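Local coordinates for thermospermine synthase (Medicago truncatula, PDB 6BQ3), which probably transfers an aminopropyl group from decarboxylated S-adenosylmethionine to spermidine, giving thermospermine and methylthioadenosine, at residues 176-181 and 206-211. Sequence-based numbering, arbitrary orientation.
Sequences DVIVGD and PKLKKG. With DSH (5'-S-(3-aminopropyl)-5'-thioadenosine), chain C.
Asp176 OD1 rests on the methylene CD of Lys209 at 3.5 Å, while the salt bridge from Asp176 OD2 to Lys209 NZ is long, 3.9 Å. Lys209 bends at its last torsion (chi4 138°), and waters lie between the carboxylate and 209-210: one accepts from Lys209 NZ at 2.7 Å, and a second donates to Asp176 OD1 at 2.9 Å. Their other legs, to Asp176 OD2 and to the carbonyl O of Lys210 respectively, are too short to be trusted. Next to this polar pair, Ile178 and Leu208 supply the apolar part, Ile178 CD1 touching Leu208 CD2 at 3.7 Å and lying 3.8 Å from Lys207 O. CG1 of Ile178 stands beside its backbone N (chi1 -61°), and the nearly extended chi2 carries CD1 out to that methyl. The setting is the Rossmann-like sheet of the spermidine synthase family: strand 175-181 runs parallel to strand 212-220, helix 197-204 lies on the crossover between them, and 206-211 is the return into the second strand. Beyond the pair, Lys103 N donates to Asp176 OD2, and Asn104 OD1 accepts from both Asp176 N and Lys209 NZ, positioning the two residues together. An alanine in place of Asp176 would probably leave the backbone N of Lys103 without its acceptor and Lys209 NZ without its distant carboxylate. Further along the strand lies Asp181, the predicted proton acceptor, near the bound aminopropyl-thioadenosine.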
ATOM      1  N   ASP A 176     -37.305 -26.741  11.678  1.00 37.76           N
ATOM      2  CA  ASP A 176     -37.540 -26.954  10.251  1.00 36.36           C
ATOM      3  C   ASP A 176     -36.279 -26.634   9.417  1.00 35.72           C
ATOM      4  O   ASP A 176     -35.999 -27.288   8.394  1.00 34.43           O
ATOM      5  CB  ASP A 176     -38.704 -26.049   9.781  1.00 36.33           C
ATOM      6  CG  ASP A 176     -40.057 -26.497  10.304  1.00 38.04           C
ATOM      7  OD1 ASP A 176     -40.300 -27.700  10.287  1.00 37.32           O
ATOM      8  OD2 ASP A 176     -40.884 -25.613  10.708  1.00 37.49           O
ATOM      9  N   VAL A 177     -35.548 -25.589   9.833  1.00 35.32           N
ATOM     10  CA  VAL A 177     -34.354 -25.144   9.140  1.00 34.78           C
ATOM     11  C   VAL A 177     -33.298 -24.751  10.168  1.00 34.66           C
ATOM     12  O   VAL A 177     -33.587 -24.113  11.160  1.00 34.77           O
ATOM     13  CB  VAL A 177     -34.615 -23.940   8.189  1.00 34.68           C
ATOM     14  CG1 VAL A 177     -33.363 -23.590   7.394  1.00 33.98           C
ATOM     15  CG2 VAL A 177     -35.759 -24.217   7.213  1.00 35.55           C
ATOM     16  N   ILE A 178     -32.086 -25.202   9.947  1.00 32.57           N
ATOM     17  CA  ILE A 178     -30.974 -24.722  10.683  1.00 33.48           C
ATOM     18  C   ILE A 178     -30.000 -24.051   9.696  1.00 32.76           C
ATOM     19  O   ILE A 178     -29.688 -24.596   8.638  1.00 32.58           O
ATOM     20  CB  ILE A 178     -30.349 -25.866  11.486  1.00 34.87           C
ATOM     21  CG1 ILE A 178     -31.386 -26.429  12.497  1.00 37.35           C
ATOM     22  CG2 ILE A 178     -29.113 -25.343  12.211  1.00 35.78           C
ATOM     23  CD1 ILE A 178     -30.949 -27.719  13.186  1.00 38.06           C
ATOM     24  N   VAL A 179     -29.534 -22.858  10.068  1.00 33.70           N
ATOM     25  CA  VAL A 179     -28.665 -22.017   9.235  1.00 32.83           C
ATOM     26  C   VAL A 179     -27.299 -21.834   9.899  1.00 34.38           C
ATOM     27  O   VAL A 179     -27.194 -21.354  11.029  1.00 35.36           O
ATOM     28  CB  VAL A 179     -29.288 -20.635   9.043  1.00 31.97           C
ATOM     29  CG1 VAL A 179     -28.417 -19.758   8.148  1.00 33.00           C
ATOM     30  CG2 VAL A 179     -30.675 -20.782   8.446  1.00 31.83           C
ATOM     31  N   GLY A 180     -26.244 -22.176   9.187  1.00 35.10           N
ATOM     32  CA  GLY A 180     -24.878 -21.957   9.675  1.00 34.73           C
ATOM     33  C   GLY A 180     -24.370 -20.677   9.086  1.00 34.85           C
ATOM     34  O   GLY A 180     -24.156 -20.610   7.873  1.00 34.20           O
ATOM     35  N   ASP A 181     -24.201 -19.670   9.939  1.00 34.85           N
ATOM     36  CA  ASP A 181     -23.779 -18.327   9.543  1.00 36.00           C
ATOM     37  C   ASP A 181     -22.555 -18.081  10.406  1.00 37.51           C
ATOM     38  O   ASP A 181     -22.399 -17.018  11.028  1.00 38.39           O
ATOM     39  CB  ASP A 181     -24.915 -17.323   9.806  1.00 36.98           C
ATOM     40  CG  ASP A 181     -24.657 -15.916   9.235  1.00 39.00           C
ATOM     41  OD1 ASP A 181     -23.737 -15.731   8.406  1.00 38.62           O
ATOM     42  OD2 ASP A 181     -25.402 -14.988   9.604  1.00 42.77           O
ATOM     43  N   PRO A 206     -29.861 -34.626  14.620  1.00 55.84           N
ATOM     44  CA  PRO A 206     -30.921 -34.949  15.573  1.00 55.46           C
ATOM     45  C   PRO A 206     -31.900 -33.791  15.854  1.00 54.58           C
ATOM     46  O   PRO A 206     -33.070 -34.059  16.122  1.00 54.46           O
ATOM     47  CB  PRO A 206     -30.154 -35.306  16.849  1.00 58.00           C
ATOM     48  CG  PRO A 206     -28.831 -35.782  16.385  1.00 58.73           C
ATOM     49  CD  PRO A 206     -28.533 -35.050  15.117  1.00 55.97           C
ATOM     50  N   LYS A 207     -31.431 -32.538  15.780  1.00 51.36           N
ATOM     51  CA  LYS A 207     -32.264 -31.359  16.059  1.00 51.44           C
ATOM     52  C   LYS A 207     -33.020 -30.762  14.845  1.00 48.10           C
ATOM     53  O   LYS A 207     -33.642 -29.685  14.938  1.00 46.81           O
ATOM     54  CB  LYS A 207     -31.420 -30.313  16.818  1.00 51.91           C
ATOM     55  CG  LYS A 207     -30.854 -30.827  18.172  1.00 53.73           C
ATOM     56  CD  LYS A 207     -31.937 -31.080  19.215  1.00 55.40           C
ATOM     57  CE  LYS A 207     -31.481 -32.010  20.328  1.00 58.16           C
ATOM     58  NZ  LYS A 207     -30.445 -31.415  21.224  1.00 58.75           N
ATOM     59  N   LEU A 208     -32.977 -31.477  13.728  1.00 46.68           N
ATOM     60  CA  LEU A 208     -33.765 -31.159  12.544  1.00 45.55           C
ATOM     61  C   LEU A 208     -35.014 -31.947  12.629  1.00 46.56           C
ATOM     62  O   LEU A 208     -34.960 -33.156  12.835  1.00 48.99           O
ATOM     63  CB  LEU A 208     -33.034 -31.588  11.258  1.00 44.63           C
ATOM     64  CG  LEU A 208     -32.036 -30.583  10.714  1.00 42.59           C
ATOM     65  CD1 LEU A 208     -31.330 -31.217   9.529  1.00 43.16           C
ATOM     66  CD2 LEU A 208     -32.716 -29.269  10.302  1.00 41.11           C
ATOM     67  N   LYS A 209     -36.146 -31.279  12.456  1.00 48.30           N
ATOM     68  CA  LYS A 209     -37.411 -31.948  12.304  1.00 50.43           C
ATOM     69  C   LYS A 209     -37.398 -32.857  11.082  1.00 51.52           C
ATOM     70  O   LYS A 209     -36.512 -32.770  10.250  1.00 48.71           O
ATOM     71  CB  LYS A 209     -38.531 -30.921  12.144  1.00 51.19           C
ATOM     72  CG  LYS A 209     -39.019 -30.344  13.464  1.00 52.58           C
ATOM     73  CD  LYS A 209     -40.253 -29.481  13.243  1.00 53.33           C
ATOM     74  CE  LYS A 209     -40.678 -28.751  14.501  1.00 54.30           C
ATOM     75  NZ  LYS A 209     -41.088 -27.332  14.243  1.00 53.27           N
ATOM     76  N   LYS A 210     -38.415 -33.711  10.980  1.00 54.10           N
ATOM     77  CA  LYS A 210     -38.809 -34.334   9.697  1.00 56.51           C
ATOM     78  C   LYS A 210     -38.909 -33.321   8.583  1.00 53.59           C
ATOM     79  O   LYS A 210     -39.516 -32.291   8.773  1.00 52.14           O
ATOM     80  CB  LYS A 210     -40.199 -34.963   9.825  1.00 60.82           C
ATOM     81  CG  LYS A 210     -40.180 -36.440  10.047  1.00 64.82           C
ATOM     82  CD  LYS A 210     -39.506 -36.796  11.357  1.00 66.20           C
ATOM     83  CE  LYS A 210     -39.711 -38.272  11.665  1.00 68.43           C
ATOM     84  NZ  LYS A 210     -39.143 -39.099  10.571  1.00 68.14           N
ATOM     85  N   GLY A 211     -38.320 -33.620   7.418  1.00 52.60           N
ATOM     86  CA  GLY A 211     -38.326 -32.686   6.298  1.00 50.53           C
ATOM     87  C   GLY A 211     -37.427 -31.471   6.523  1.00 47.59           C
ATOM     88  O   GLY A 211     -37.497 -30.510   5.776  1.00 48.75           O
TER
HETATM   89  N   DSH C 401     -19.449 -15.210   6.520  1.00 50.03           N
HETATM   90  N1  DSH C 401     -21.397 -20.453  18.102  1.00 47.82           N
HETATM   91  C2  DSH C 401     -22.299 -19.393  17.775  1.00 47.72           C
HETATM   92  N3  DSH C 401     -21.786 -18.223  17.065  1.00 46.11           N
HETATM   93  C4  DSH C 401     -20.327 -18.154  16.688  1.00 48.30           C
HETATM   94  C5  DSH C 401     -19.482 -19.165  17.003  1.00 47.94           C
HETATM   95  C6  DSH C 401     -20.015 -20.395  17.757  1.00 47.47           C
HETATM   96  N6  DSH C 401     -19.158 -21.499  18.124  1.00 45.95           N
HETATM   97  N7  DSH C 401     -18.265 -18.835  16.555  1.00 49.63           N
HETATM   98  C8  DSH C 401     -18.356 -17.623  15.957  1.00 48.73           C
HETATM   99  N9  DSH C 401     -19.636 -17.192  16.044  1.00 48.75           N
HETATM  100  CA  DSH C 401     -20.116 -14.448   7.579  1.00 49.81           C
HETATM  101  CB  DSH C 401     -19.755 -15.048   8.956  1.00 49.53           C
HETATM  102  SD  DSH C 401     -18.829 -13.883  11.346  1.00 44.22           S
HETATM  103  CG  DSH C 401     -20.145 -14.069  10.098  1.00 46.36           C
HETATM  104  C1' DSH C 401     -20.196 -16.060  15.559  1.00 46.43           C
HETATM  105  C2' DSH C 401     -19.330 -14.736  15.623  1.00 47.04           C
HETATM  106  O2' DSH C 401     -19.438 -14.078  16.982  1.00 47.32           O
HETATM  107  C3' DSH C 401     -19.785 -14.031  14.675  1.00 46.05           C
HETATM  108  O3' DSH C 401     -21.019 -13.276  14.971  1.00 41.99           O
HETATM  109  C4' DSH C 401     -20.164 -15.105  13.476  1.00 45.03           C
HETATM  110  O4' DSH C 401     -20.468 -16.225  14.077  1.00 46.16           O
HETATM  111  C5' DSH C 401     -18.991 -15.280  12.533  1.00 44.55           C
HETATM  112  O   HOH W   1     -38.935 -29.896   8.972  1.00 38.89           O
HETATM  113  O   HOH W   2     -42.643 -26.522  12.150  1.00 42.79           O